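Crystal protein (Bacillus thuringiensis serovar dakota, PDB 2ZTB) is parasporin-2, a cancer-cell-recognising toxin that, in its proteolytically activated form, probably acts by forming beta-barrel pores in membranes as aerolysin-type relatives do. Local coordinates at residues V81-D86 and G104-T109; E152-S157 and V233-F238; K158-T163 and R170-T175; D86-N91 and T98-T103. All blocks are in the same frame, centred on the assembly; numbering follows the deposited sequence.

Contact 1 of 4, residues V81-D86 and G104-T109; sequences VILAQD and GSFTNT. With EDO (1,2-ethanediol), chain G.
A classic beta bulge, in which Leu83 and Ala84 both face Leu174 of the neighbouring strand, sets these two residues against Gly104 and Phe106. The backbone carbonyl of Leu83 lies beside the glycine, with Leu83 O 3.8 Å from Gly104 CA. Ala84 adds its methyl, CB standing 4.1 Å from Gly104 N. No hydrogen bond joins the segments directly. Their axes approach to 5.8 Å and run at 155°, and each finds its backbone partners elsewhere: 81-86 pairs with strand 168-199, whereas Gly104 pairs with Val156. Here the edges of strands 61-90 and 96-116 come together side by side without pairing, in the elongated, probably aerolysin-like beta domain. Apolar contact is carried by one branch of Leu83, whose CD2 meets Phe106 CD1 at 3.8 Å, arriving at the ring edge near its plane and not over a face. Phe106 reaches that branch because its CG is anti to the backbone N (chi1 -173°), and Ile154, Ser235 and Ile178 also pack on this side chain. A water donates to Ser105 O at 3.1 Å; its link to Leu83 O, modelled as very short, makes the bridge across the strands doubtful.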
loop_
_atom_site.group_PDB
_atom_site.type_symbol
_atom_site.label_atom_id
_atom_site.label_comp_id
_atom_site.label_asym_id
_atom_site.label_seq_id
_atom_site.Cartn_x
_atom_site.Cartn_y
_atom_site.Cartn_z
ATOM N N VAL A 81 -25.676 12.925 1.800
ATOM C CA VAL A 81 -24.984 13.520 0.672
ATOM C C VAL A 81 -26.022 13.603 -0.441
ATOM O O VAL A 81 -26.664 12.608 -0.752
ATOM C CB VAL A 81 -23.770 12.661 0.253
ATOM C CG1 VAL A 81 -23.332 12.955 -1.169
ATOM C CG2 VAL A 81 -22.625 12.902 1.186
ATOM N N ILE A 82 -26.208 14.797 -1.002
ATOM C CA ILE A 82 -27.100 14.999 -2.135
ATOM C C ILE A 82 -26.363 14.641 -3.414
ATOM O O ILE A 82 -25.350 15.268 -3.760
ATOM C CB ILE A 82 -27.606 16.463 -2.245
ATOM C CG1 ILE A 82 -27.996 17.056 -0.881
ATOM C CG2 ILE A 82 -28.751 16.572 -3.242
ATOM C CD1 ILE A 82 -29.076 16.338 -0.139
ATOM N N LEU A 83 -26.872 13.627 -4.108
ATOM C CA LEU A 83 -26.296 13.199 -5.382
ATOM C C LEU A 83 -26.997 13.842 -6.568
ATOM O O LEU A 83 -26.416 13.976 -7.642
ATOM C CB LEU A 83 -26.330 11.674 -5.530
ATOM C CG LEU A 83 -25.506 10.792 -4.585
ATOM C CD1 LEU A 83 -25.446 9.368 -5.155
ATOM C CD2 LEU A 83 -24.093 11.346 -4.352
ATOM N N ALA A 84 -28.250 14.228 -6.374
ATOM C CA ALA A 84 -29.025 14.870 -7.425
ATOM C C ALA A 84 -30.102 15.693 -6.774
ATOM O O ALA A 84 -30.557 15.368 -5.681
ATOM C CB ALA A 84 -29.640 13.839 -8.360
ATOM N N GLN A 85 -30.493 16.769 -7.443
ATOM C CA GLN A 85 -31.557 17.620 -6.970
ATOM C C GLN A 85 -32.273 18.292 -8.137
ATOM O O GLN A 85 -31.643 18.882 -9.008
ATOM C CB GLN A 85 -31.014 18.666 -5.997
ATOM C CG GLN A 85 -32.105 19.407 -5.258
ATOM C CD GLN A 85 -31.579 20.491 -4.360
ATOM O OE1 GLN A 85 -31.850 21.665 -4.582
ATOM N NE2 GLN A 85 -30.849 20.114 -3.330
ATOM N N ASP A 86 -33.601 18.196 -8.128
ATOM C CA ASP A 86 -34.443 18.735 -9.181
ATOM C C ASP A 86 -35.646 19.429 -8.563
ATOM O O ASP A 86 -36.197 18.979 -7.559
ATOM C CB ASP A 86 -34.890 17.624 -10.144
ATOM C CG ASP A 86 -33.752 17.130 -11.038
ATOM O OD1 ASP A 86 -33.322 17.879 -11.949
ATOM O OD2 ASP A 86 -33.266 15.998 -10.828
ATOM N N GLY A 104 -28.266 10.577 -10.495
ATOM C CA GLY A 104 -26.983 11.007 -9.957
ATOM C C GLY A 104 -25.895 10.004 -10.303
ATOM O O GLY A 104 -26.179 8.857 -10.643
ATOM N N SER A 105 -24.637 10.445 -10.251
ATOM C CA SER A 105 -23.520 9.508 -10.275
ATOM C C SER A 105 -22.473 9.798 -9.225
ATOM O O SER A 105 -22.258 10.939 -8.818
ATOM C CB SER A 105 -22.882 9.361 -11.655
ATOM O OG SER A 105 -22.476 10.601 -12.164
ATOM N N PHE A 106 -21.845 8.721 -8.782
ATOM C CA PHE A 106 -20.888 8.752 -7.720
ATOM C C PHE A 106 -19.705 7.936 -8.215
ATOM O O PHE A 106 -19.885 6.878 -8.822
ATOM C CB PHE A 106 -21.512 8.112 -6.483
ATOM C CG PHE A 106 -20.679 8.221 -5.241
ATOM C CD1 PHE A 106 -20.890 9.248 -4.348
ATOM C CD2 PHE A 106 -19.710 7.264 -4.952
ATOM C CE1 PHE A 106 -20.151 9.328 -3.200
ATOM C CE2 PHE A 106 -18.966 7.337 -3.799
ATOM C CZ PHE A 106 -19.181 8.364 -2.926
ATOM N N THR A 107 -18.502 8.448 -7.989
ATOM C CA THR A 107 -17.304 7.740 -8.377
ATOM C C THR A 107 -16.683 7.094 -7.137
ATOM O O THR A 107 -16.200 7.793 -6.228
ATOM C CB THR A 107 -16.329 8.666 -9.137
ATOM O OG1 THR A 107 -16.993 9.156 -10.301
ATOM C CG2 THR A 107 -15.077 7.920 -9.563
ATOM N N ASN A 108 -16.755 5.761 -7.093
ATOM C CA ASN A 108 -16.164 4.980 -6.008
ATOM C C ASN A 108 -14.664 4.998 -6.171
ATOM O O ASN A 108 -14.172 4.900 -7.289
ATOM C CB ASN A 108 -16.631 3.511 -6.040
ATOM C CG ASN A 108 -18.130 3.343 -5.844
ATOM O OD1 ASN A 108 -18.826 4.200 -5.288
ATOM N ND2 ASN A 108 -18.630 2.206 -6.283
ATOM N N THR A 109 -13.935 5.137 -5.067
ATOM C CA THR A 109 -12.474 4.990 -5.112
ATOM C C THR A 109 -11.988 3.853 -4.221
ATOM O O THR A 109 -12.538 3.610 -3.137
ATOM C CB THR A 109 -11.729 6.296 -4.742
ATOM O OG1 THR A 109 -12.167 6.756 -3.460
ATOM C CG2 THR A 109 -11.974 7.382 -5.777
HETATM C C1 EDO G . -31.309 14.725 -13.694
HETATM O O1 EDO G . -31.550 14.377 -12.322
HETATM C C2 EDO G . -30.157 15.723 -13.763
HETATM O O2 EDO G . -29.613 15.801 -15.090
HETATM O O HOH W 1 -24.343 13.285 -8.673
#

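Contact 2 of 4, residues E152-S157 and V233-F238; sequences ETITVS and VSSFDF. With EDO (1,2-ethanediol), chain F.
Thr155 O accepts a hydrogen bond of 3.0 Å from O2 of an ethanediol, probably a relic of the crystallisation liquor, while Ile154 and Val156, its neighbours on strand 147-164, send their side chains toward Ser235 and Phe238. The two strands belong to facing parts of a curled beta-sheet in the aerolysin-like body. Each pairs antiparallel with strand 96-116, which explains why their own directions differ by just 20°; with axes 9.1 Å apart, they meet through side chains alone, without a hydrogen bond. Phe238 carries most of the contact. Val156 CG2 sits over one face in a CH-pi contact, 3.9 Å from the centroid of the Phe238 ring and 14° off its normal, displaced toward the rim. Phe236 CA lies over the opposite face, also displaced toward the rim, so both faces have a neighbour. Ile154 CD1 comes obliquely from the opposing direction to 3.8 Å from Phe238 CZ. Ser235 and Phe238, three positions apart, both point across the gap, which regular alternation would not allow; between them Asp237 takes a left-handed backbone conformation and forms a salt bridge with Lys177. Leu83 and Ala176 also touch the Phe238 side chain. The hydroxyl of Ser235 is buried here with no polar partner in the model, and its nearest neighbour across the gap is Ile154 CG2, 3.8 Å from Ser235 OG.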
loop_
_atom_site.group_PDB
_atom_site.type_symbol
_atom_site.label_atom_id
_atom_site.label_comp_id
_atom_site.label_asym_id
_atom_site.label_seq_id
_atom_site.Cartn_x
_atom_site.Cartn_y
_atom_site.Cartn_z
ATOM N N GLU A 152 -14.342 3.370 -10.052
ATOM C CA GLU A 152 -15.484 2.800 -10.777
ATOM C C GLU A 152 -16.683 3.747 -10.618
ATOM O O GLU A 152 -16.838 4.380 -9.584
ATOM C CB GLU A 152 -15.840 1.382 -10.285
ATOM C CG GLU A 152 -14.740 0.263 -10.413
ATOM C CD GLU A 152 -14.249 -0.077 -11.854
ATOM O OE1 GLU A 152 -14.675 0.545 -12.858
ATOM O OE2 GLU A 152 -13.386 -0.990 -11.976
ATOM N N THR A 153 -17.527 3.839 -11.637
ATOM C CA THR A 153 -18.654 4.778 -11.647
ATOM C C THR A 153 -19.999 4.093 -11.337
ATOM O O THR A 153 -20.333 3.106 -11.993
ATOM C CB THR A 153 -18.794 5.402 -13.055
ATOM O OG1 THR A 153 -17.495 5.679 -13.598
ATOM C CG2 THR A 153 -19.658 6.673 -13.024
ATOM N N ILE A 154 -20.759 4.617 -10.366
ATOM C CA ILE A 154 -22.142 4.175 -10.123
ATOM C C ILE A 154 -23.118 5.266 -10.522
ATOM O O ILE A 154 -23.052 6.369 -9.984
ATOM C CB ILE A 154 -22.442 3.688 -8.646
ATOM C CG1 ILE A 154 -23.917 3.260 -8.485
ATOM C CG2 ILE A 154 -22.221 4.763 -7.626
ATOM C CD1 ILE A 154 -24.221 2.346 -7.238
ATOM N N THR A 155 -23.998 4.955 -11.479
ATOM C CA THR A 155 -25.085 5.840 -11.888
ATOM C C THR A 155 -26.379 5.282 -11.293
ATOM O O THR A 155 -26.677 4.092 -11.444
ATOM C CB THR A 155 -25.203 5.939 -13.446
ATOM O OG1 THR A 155 -23.951 6.365 -13.987
ATOM C CG2 THR A 155 -26.214 6.940 -13.849
ATOM N N VAL A 156 -27.132 6.139 -10.609
ATOM C CA VAL A 156 -28.390 5.736 -9.984
ATOM C C VAL A 156 -29.525 6.645 -10.445
ATOM O O VAL A 156 -29.473 7.861 -10.240
ATOM C CB VAL A 156 -28.299 5.724 -8.411
ATOM C CG1 VAL A 156 -29.645 5.369 -7.775
ATOM C CG2 VAL A 156 -27.236 4.764 -7.933
ATOM N N SER A 157 -30.527 6.048 -11.090
ATOM C CA SER A 157 -31.759 6.735 -11.444
ATOM C C SER A 157 -32.923 6.232 -10.602
ATOM O O SER A 157 -33.014 5.045 -10.307
ATOM C CB SER A 157 -32.108 6.497 -12.916
ATOM O OG SER A 157 -31.253 7.242 -13.755
ATOM N N VAL A 233 -13.876 3.954 -0.804
ATOM C CA VAL A 233 -14.934 4.965 -0.598
ATOM C C VAL A 233 -16.066 4.680 -1.591
ATOM O O VAL A 233 -15.853 4.618 -2.808
ATOM C CB VAL A 233 -14.406 6.438 -0.658
ATOM C CG1 VAL A 233 -15.506 7.448 -0.298
ATOM C CG2 VAL A 233 -13.226 6.639 0.315
ATOM N N SER A 234 -17.257 4.417 -1.055
ATOM C CA SER A 234 -18.422 4.108 -1.891
ATOM C C SER A 234 -19.707 4.680 -1.300
ATOM O O SER A 234 -19.768 5.040 -0.114
ATOM C CB SER A 234 -18.546 2.601 -2.140
ATOM O OG SER A 234 -18.779 1.891 -0.933
ATOM N N SER A 235 -20.716 4.805 -2.150
ATOM C CA SER A 235 -21.996 5.336 -1.731
ATOM C C SER A 235 -22.957 4.166 -1.589
ATOM O O SER A 235 -22.817 3.164 -2.284
ATOM C CB SER A 235 -22.519 6.373 -2.724
ATOM O OG SER A 235 -22.743 5.764 -3.974
ATOM N N PHE A 236 -23.891 4.299 -0.650
ATOM C CA PHE A 236 -24.908 3.293 -0.352
ATOM C C PHE A 236 -26.125 3.968 0.295
ATOM O O PHE A 236 -26.094 5.162 0.589
ATOM C CB PHE A 236 -24.327 2.170 0.536
ATOM C CG PHE A 236 -23.949 2.607 1.934
ATOM C CD1 PHE A 236 -24.636 2.111 3.034
ATOM C CD2 PHE A 236 -22.896 3.501 2.155
ATOM C CE1 PHE A 236 -24.300 2.500 4.332
ATOM C CE2 PHE A 236 -22.550 3.891 3.460
ATOM C CZ PHE A 236 -23.265 3.382 4.543
ATOM N N ASP A 237 -27.188 3.199 0.492
ATOM C CA ASP A 237 -28.425 3.650 1.138
ATOM C C ASP A 237 -29.045 4.846 0.435
ATOM O O ASP A 237 -29.317 5.876 1.065
ATOM C CB ASP A 237 -28.213 3.917 2.641
ATOM C CG ASP A 237 -28.111 2.632 3.475
ATOM O OD1 ASP A 237 -28.271 1.514 2.940
ATOM O OD2 ASP A 237 -27.862 2.746 4.692
ATOM N N PHE A 238 -29.254 4.690 -0.875
ATOM C CA PHE A 238 -29.880 5.707 -1.715
ATOM C C PHE A 238 -31.340 5.932 -1.339
ATOM O O PHE A 238 -32.111 4.976 -1.121
ATOM C CB PHE A 238 -29.762 5.358 -3.209
ATOM C CG PHE A 238 -28.358 5.028 -3.654
ATOM C CD1 PHE A 238 -27.975 3.710 -3.883
ATOM C CD2 PHE A 238 -27.419 6.028 -3.836
ATOM C CE1 PHE A 238 -26.673 3.403 -4.273
ATOM C CE2 PHE A 238 -26.115 5.730 -4.226
ATOM C CZ PHE A 238 -25.745 4.421 -4.449
HETATM C C1 EDO F . -29.182 5.204 -15.694
HETATM O O1 EDO F . -29.315 6.061 -14.550
HETATM C C2 EDO F . -28.477 3.942 -15.223
HETATM O O2 EDO F . -28.501 3.964 -13.791
#

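Contact 3 of 4, residues K158-T163 and R170-T175; sequences KSVTVT and RTIQLT
Lys158 lays its aliphatic chain across Leu174 at about a right angle, with Lys158 CD 3.8 Å from Leu174 CD1. A bend at chi3 (69°) turns the chain beyond this touch, and NZ ends in a hydrogen bond to Thr240 OG1, so the lysine is apolar along its shaft and polar at its tip. Two residues on, Val160 slides past Ile172 in the opposite direction, and Val160 CG1 meets Ile172 CG2 at 4.0 Å. The segments run at 163° with their axes 9.2 Å apart, too far for a shared backbone pairing: 158-163 bonds to strand 96-116, 170-175 to strands 61-90 and 223-247. A short connection between strands that face each other by side chains in this way is a beta arch, and here it joins facing parts of one curled sheet. Val162 uses both branches. Its CG1 meets Ile172 end-on, tip to tip, with 4.0 Å from Val162 CG1 to Ile172 CD1, while its CG2 lies alongside the arginine shaft, 4.0 Å from Arg170 CD. At Thr163 the contact becomes polar. Arg170, extended from CG to NE, places NH1 for a hydrogen bond of 2.6 Å to Thr163 O, with an N-H...O angle of 153°; the donor lies in the carbonyl plane and the acceptor in the guanidinium plane. Arg170 NE donates separately to Gln243 O. A water accepts from Thr163 N at 3.1 Å and, more weakly, from Arg170 NH1.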
loop_
_atom_site.group_PDB
_atom_site.type_symbol
_atom_site.label_atom_id
_atom_site.label_comp_id
_atom_site.label_asym_id
_atom_site.label_seq_id
_atom_site.Cartn_x
_atom_site.Cartn_y
_atom_site.Cartn_z
ATOM N N LYS A 158 -33.820 7.142 -10.240
ATOM C CA LYS A 158 -35.038 6.789 -9.536
ATOM C C LYS A 158 -36.219 7.530 -10.130
ATOM O O LYS A 158 -36.167 8.747 -10.318
ATOM C CB LYS A 158 -34.904 7.039 -8.026
ATOM C CG LYS A 158 -33.905 6.097 -7.339
ATOM C CD LYS A 158 -34.045 6.019 -5.825
ATOM C CE LYS A 158 -35.339 5.329 -5.407
ATOM N NZ LYS A 158 -35.612 5.527 -3.948
ATOM N N SER A 159 -37.269 6.788 -10.473
ATOM C CA SER A 159 -38.531 7.410 -10.859
ATOM C C SER A 159 -39.297 7.751 -9.588
ATOM O O SER A 159 -39.181 7.049 -8.579
ATOM C CB SER A 159 -39.370 6.500 -11.762
ATOM O OG SER A 159 -39.730 5.305 -11.100
ATOM N N VAL A 160 -40.037 8.849 -9.626
ATOM C CA VAL A 160 -40.831 9.292 -8.486
ATOM C C VAL A 160 -42.058 10.075 -8.981
ATOM O O VAL A 160 -41.971 10.863 -9.923
ATOM C CB VAL A 160 -39.963 10.073 -7.432
ATOM C CG1 VAL A 160 -39.328 11.318 -8.030
ATOM C CG2 VAL A 160 -40.758 10.416 -6.175
ATOM N N THR A 161 -43.207 9.801 -8.368
ATOM C CA THR A 161 -44.454 10.465 -8.711
ATOM C C THR A 161 -44.744 11.552 -7.682
ATOM O O THR A 161 -44.800 11.284 -6.482
ATOM C CB THR A 161 -45.599 9.439 -8.826
ATOM O OG1 THR A 161 -45.284 8.521 -9.882
ATOM C CG2 THR A 161 -46.945 10.113 -9.127
ATOM N N VAL A 162 -44.899 12.784 -8.159
ATOM C CA VAL A 162 -45.086 13.924 -7.259
ATOM C C VAL A 162 -46.214 14.870 -7.681
ATOM O O VAL A 162 -46.415 15.146 -8.874
ATOM C CB VAL A 162 -43.709 14.655 -6.875
ATOM C CG1 VAL A 162 -42.552 14.214 -7.765
ATOM C CG2 VAL A 162 -43.837 16.181 -6.815
ATOM N N THR A 163 -46.978 15.323 -6.691
ATOM C CA THR A 163 -48.011 16.338 -6.898
ATOM C C THR A 163 -47.458 17.681 -6.452
ATOM O O THR A 163 -46.949 17.816 -5.332
ATOM C CB THR A 163 -49.295 16.026 -6.097
ATOM O OG1 THR A 163 -49.753 14.705 -6.413
ATOM C CG2 THR A 163 -50.412 17.042 -6.417
ATOM N N ARG A 170 -41.603 22.451 -5.941
ATOM C CA ARG A 170 -41.359 21.302 -5.084
ATOM C C ARG A 170 -40.038 20.649 -5.466
ATOM O O ARG A 170 -39.855 20.246 -6.618
ATOM C CB ARG A 170 -42.525 20.308 -5.198
ATOM C CG ARG A 170 -42.623 19.366 -4.026
ATOM C CD ARG A 170 -44.021 18.786 -3.832
ATOM N NE ARG A 170 -44.012 17.944 -2.638
ATOM C CZ ARG A 170 -44.913 17.014 -2.340
ATOM N NH1 ARG A 170 -45.946 16.770 -3.140
ATOM N NH2 ARG A 170 -44.766 16.319 -1.220
ATOM N N THR A 171 -39.132 20.552 -4.494
ATOM C CA THR A 171 -37.796 19.985 -4.692
ATOM C C THR A 171 -37.735 18.478 -4.377
ATOM O O THR A 171 -38.317 18.006 -3.388
ATOM C CB THR A 171 -36.730 20.748 -3.849
ATOM O OG1 THR A 171 -36.733 22.128 -4.220
ATOM C CG2 THR A 171 -35.349 20.216 -4.090
ATOM N N ILE A 172 -37.037 17.745 -5.241
ATOM C CA ILE A 172 -36.788 16.314 -5.082
ATOM C C ILE A 172 -35.276 16.095 -5.059
ATOM O O ILE A 172 -34.564 16.628 -5.901
ATOM C CB ILE A 172 -37.417 15.488 -6.239
ATOM C CG1 ILE A 172 -38.940 15.679 -6.285
ATOM C CG2 ILE A 172 -37.065 14.007 -6.127
ATOM C CD1 ILE A 172 -39.401 16.654 -7.342
ATOM N N GLN A 173 -34.793 15.330 -4.083
ATOM C CA GLN A 173 -33.376 15.002 -3.998
ATOM C C GLN A 173 -33.128 13.513 -4.077
ATOM O O GLN A 173 -33.951 12.717 -3.638
ATOM C CB GLN A 173 -32.749 15.561 -2.709
ATOM C CG GLN A 173 -33.046 17.057 -2.470
ATOM C CD GLN A 173 -32.672 17.517 -1.073
ATOM O OE1 GLN A 173 -32.913 16.814 -0.092
ATOM N NE2 GLN A 173 -32.092 18.711 -0.974
ATOM N N LEU A 174 -31.981 13.149 -4.652
ATOM C CA LEU A 174 -31.449 11.807 -4.516
ATOM C C LEU A 174 -30.312 11.886 -3.514
ATOM O O LEU A 174 -29.365 12.655 -3.696
ATOM C CB LEU A 174 -30.963 11.253 -5.860
ATOM C CG LEU A 174 -30.369 9.832 -5.861
ATOM C CD1 LEU A 174 -31.399 8.779 -5.501
ATOM C CD2 LEU A 174 -29.767 9.527 -7.207
ATOM N N THR A 175 -30.412 11.111 -2.440
ATOM C CA THR A 175 -29.411 11.169 -1.389
ATOM C C THR A 175 -28.780 9.809 -1.147
ATOM O O THR A 175 -29.365 8.789 -1.474
ATOM C CB THR A 175 -29.988 11.694 -0.065
ATOM O OG1 THR A 175 -30.791 10.671 0.547
ATOM C CG2 THR A 175 -30.833 12.976 -0.291
HETATM O O HOH W 2 -46.883 13.882 -3.945
#

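Contact 4 of 4, residues D86-N91 and T98-T103; sequences DTLTNN and TTITIT. With EDO (1,2-ethanediol), chain G.
A second beta arch, in which the chain turns back between strands 61-90 and 96-116, sets Leu88 and Asp86 against Thr98, Ile100 and Ile102. The axes lie 9.4 Å apart at 156°, a separation that leaves the work to side chains, since each strand has its backbone partners elsewhere. Leu88 straddles two neighbours: its CD1 meets the methyl of the threonine, 3.8 Å from Thr98 CG2, and its CD2 reaches 3.9 Å from Ile100 CG2 as the two side chains slide past each other. Chi1 (-66°) sets CG anti to the carbonyl carbon, and an extended chi2 then turns the two methyls toward these partners. Ile172 of the adjacent paired strand and Val162 of strand 147-164 pack on the same leucine. Farther along, Asp86 and Ile102 slide past one another, with Asp86 OD2 3.3 Å from Ile102 CG1. That oxygen also receives a hydrogen bond of 2.8 Å from O1 of an ethanediol, and the same O1 accepts from Thr103 N at 3.0 Å, nearly straight at 170°. The contact is thus apolar around Leu88, while at Asp86 the carboxylate lies against aliphatic carbons of Ile102 and is linked to the Thr103 amide through a small hydroxyl compound; in solution water could plausibly take that place.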
loop_
_atom_site.group_PDB
_atom_site.type_symbol
_atom_site.label_atom_id
_atom_site.label_comp_id
_atom_site.label_asym_id
_atom_site.label_seq_id
_atom_site.Cartn_x
_atom_site.Cartn_y
_atom_site.Cartn_z
ATOM N N ASP A 86 -33.601 18.196 -8.128
ATOM C CA ASP A 86 -34.443 18.735 -9.181
ATOM C C ASP A 86 -35.646 19.429 -8.563
ATOM O O ASP A 86 -36.197 18.979 -7.559
ATOM C CB ASP A 86 -34.890 17.624 -10.144
ATOM C CG ASP A 86 -33.752 17.130 -11.038
ATOM O OD1 ASP A 86 -33.322 17.879 -11.949
ATOM O OD2 ASP A 86 -33.266 15.998 -10.828
ATOM N N THR A 87 -36.043 20.541 -9.168
ATOM C CA THR A 87 -37.181 21.299 -8.688
ATOM C C THR A 87 -38.244 21.329 -9.765
ATOM O O THR A 87 -37.941 21.615 -10.922
ATOM C CB THR A 87 -36.754 22.719 -8.276
ATOM O OG1 THR A 87 -35.784 22.621 -7.222
ATOM C CG2 THR A 87 -37.948 23.537 -7.792
ATOM N N LEU A 88 -39.476 20.986 -9.384
ATOM C CA LEU A 88 -40.638 21.104 -10.260
ATOM C C LEU A 88 -41.402 22.390 -9.947
ATOM O O LEU A 88 -41.791 22.627 -8.802
ATOM C CB LEU A 88 -41.566 19.887 -10.109
ATOM C CG LEU A 88 -41.065 18.502 -10.544
ATOM C CD1 LEU A 88 -42.034 17.399 -10.117
ATOM C CD2 LEU A 88 -40.818 18.448 -12.056
ATOM N N THR A 89 -41.617 23.218 -10.964
ATOM C CA THR A 89 -42.353 24.469 -10.782
ATOM C C THR A 89 -43.744 24.378 -11.411
ATOM O O THR A 89 -43.883 23.972 -12.569
ATOM C CB THR A 89 -41.563 25.687 -11.317
ATOM O OG1 THR A 89 -40.281 25.740 -10.673
ATOM C CG2 THR A 89 -42.303 26.993 -11.039
ATOM N N ASN A 90 -44.763 24.730 -10.625
ATOM C CA ASN A 90 -46.144 24.788 -11.101
ATOM C C ASN A 90 -46.604 26.238 -11.239
ATOM O O ASN A 90 -46.924 26.901 -10.243
ATOM C CB ASN A 90 -47.090 24.006 -10.176
ATOM C CG ASN A 90 -48.450 23.736 -10.811
ATOM O OD1 ASN A 90 -48.733 24.183 -11.927
ATOM N ND2 ASN A 90 -49.299 22.994 -10.098
ATOM N N ASN A 91 -46.622 26.717 -12.481
ATOM C CA ASN A 91 -46.983 28.102 -12.779
ATOM C C ASN A 91 -48.459 28.285 -13.117
ATOM O O ASN A 91 -48.866 29.361 -13.544
ATOM C CB ASN A 91 -46.093 28.662 -13.898
ATOM C CG ASN A 91 -44.690 28.998 -13.415
ATOM O OD1 ASN A 91 -44.517 29.754 -12.458
ATOM N ND2 ASN A 91 -43.679 28.435 -14.077
ATOM N N THR A 98 -47.022 14.345 -11.588
ATOM C CA THR A 98 -46.152 13.905 -12.666
ATOM C C THR A 98 -45.092 12.915 -12.173
ATOM O O THR A 98 -44.660 12.970 -11.022
ATOM C CB THR A 98 -45.500 15.111 -13.390
ATOM O OG1 THR A 98 -44.873 14.663 -14.593
ATOM C CG2 THR A 98 -44.469 15.810 -12.504
ATOM N N THR A 99 -44.707 11.999 -13.052
ATOM C CA THR A 99 -43.659 11.044 -12.760
ATOM C C THR A 99 -42.364 11.503 -13.432
ATOM O O THR A 99 -42.294 11.656 -14.652
ATOM C CB THR A 99 -44.048 9.609 -13.185
ATOM O OG1 THR A 99 -45.322 9.277 -12.617
ATOM C CG2 THR A 99 -43.018 8.601 -12.697
ATOM N N ILE A 100 -41.352 11.756 -12.611
ATOM C CA ILE A 100 -40.051 12.172 -13.110
ATOM C C ILE A 100 -38.987 11.142 -12.750
ATOM O O ILE A 100 -39.211 10.280 -11.897
ATOM C CB ILE A 100 -39.645 13.591 -12.611
ATOM C CG1 ILE A 100 -39.456 13.610 -11.085
ATOM C CG2 ILE A 100 -40.660 14.665 -13.102
ATOM C CD1 ILE A 100 -38.409 14.606 -10.597
ATOM N N THR A 101 -37.854 11.227 -13.439
ATOM C CA THR A 101 -36.680 10.449 -13.137
ATOM C C THR A 101 -35.566 11.392 -12.677
ATOM O O THR A 101 -35.246 12.359 -13.351
ATOM C CB THR A 101 -36.227 9.612 -14.360
ATOM O OG1 THR A 101 -37.262 8.683 -14.713
ATOM C CG2 THR A 101 -34.950 8.843 -14.046
ATOM N N ILE A 102 -35.011 11.110 -11.504
ATOM C CA ILE A 102 -33.890 11.856 -10.959
ATOM C C ILE A 102 -32.635 10.945 -11.015
ATOM O O ILE A 102 -32.702 9.771 -10.667
ATOM C CB ILE A 102 -34.219 12.445 -9.521
ATOM C CG1 ILE A 102 -33.063 13.301 -8.990
ATOM C CG2 ILE A 102 -34.512 11.341 -8.479
ATOM C CD1 ILE A 102 -33.486 14.365 -7.942
ATOM N N THR A 103 -31.517 11.493 -11.493
ATOM C CA THR A 103 -30.309 10.734 -11.780
ATOM C C THR A 103 -29.099 11.394 -11.145
ATOM O O THR A 103 -28.936 12.608 -11.223
ATOM C CB THR A 103 -30.071 10.576 -13.312
ATOM O OG1 THR A 103 -31.251 10.068 -13.937
ATOM C CG2 THR A 103 -28.927 9.598 -13.601
HETATM C C1 EDO G . -31.309 14.725 -13.694
HETATM O O1 EDO G . -31.550 14.377 -12.322
HETATM C C2 EDO G . -30.157 15.723 -13.763
HETATM O O2 EDO G . -29.613 15.801 -15.090
#

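In the fold
All four contacts lie toward one end of the elongated chain, their centres 25 to 45 Å from its centre. Contacts 1 and 2 sit about 7 Å apart, centre to centre, as do contacts 3 and 4. Along the chain, contact 4 is nested within the loop closed by contact 1, and contact 3 within that of contact 2. Strands 96-116 and 147-164 pair, as do 61-90 and 168-199; strand 223-247 pairs with both 96-116 and 168-199, joining them in one curled sheet. Contacts 2 to 4 cross it through side chains; contact 1 lies where two strand edges draw together. The hairpin of strands 126-132 and 136-142, between the paired strands, is consistent with the membrane-inserting element of aerolysin-type toxins.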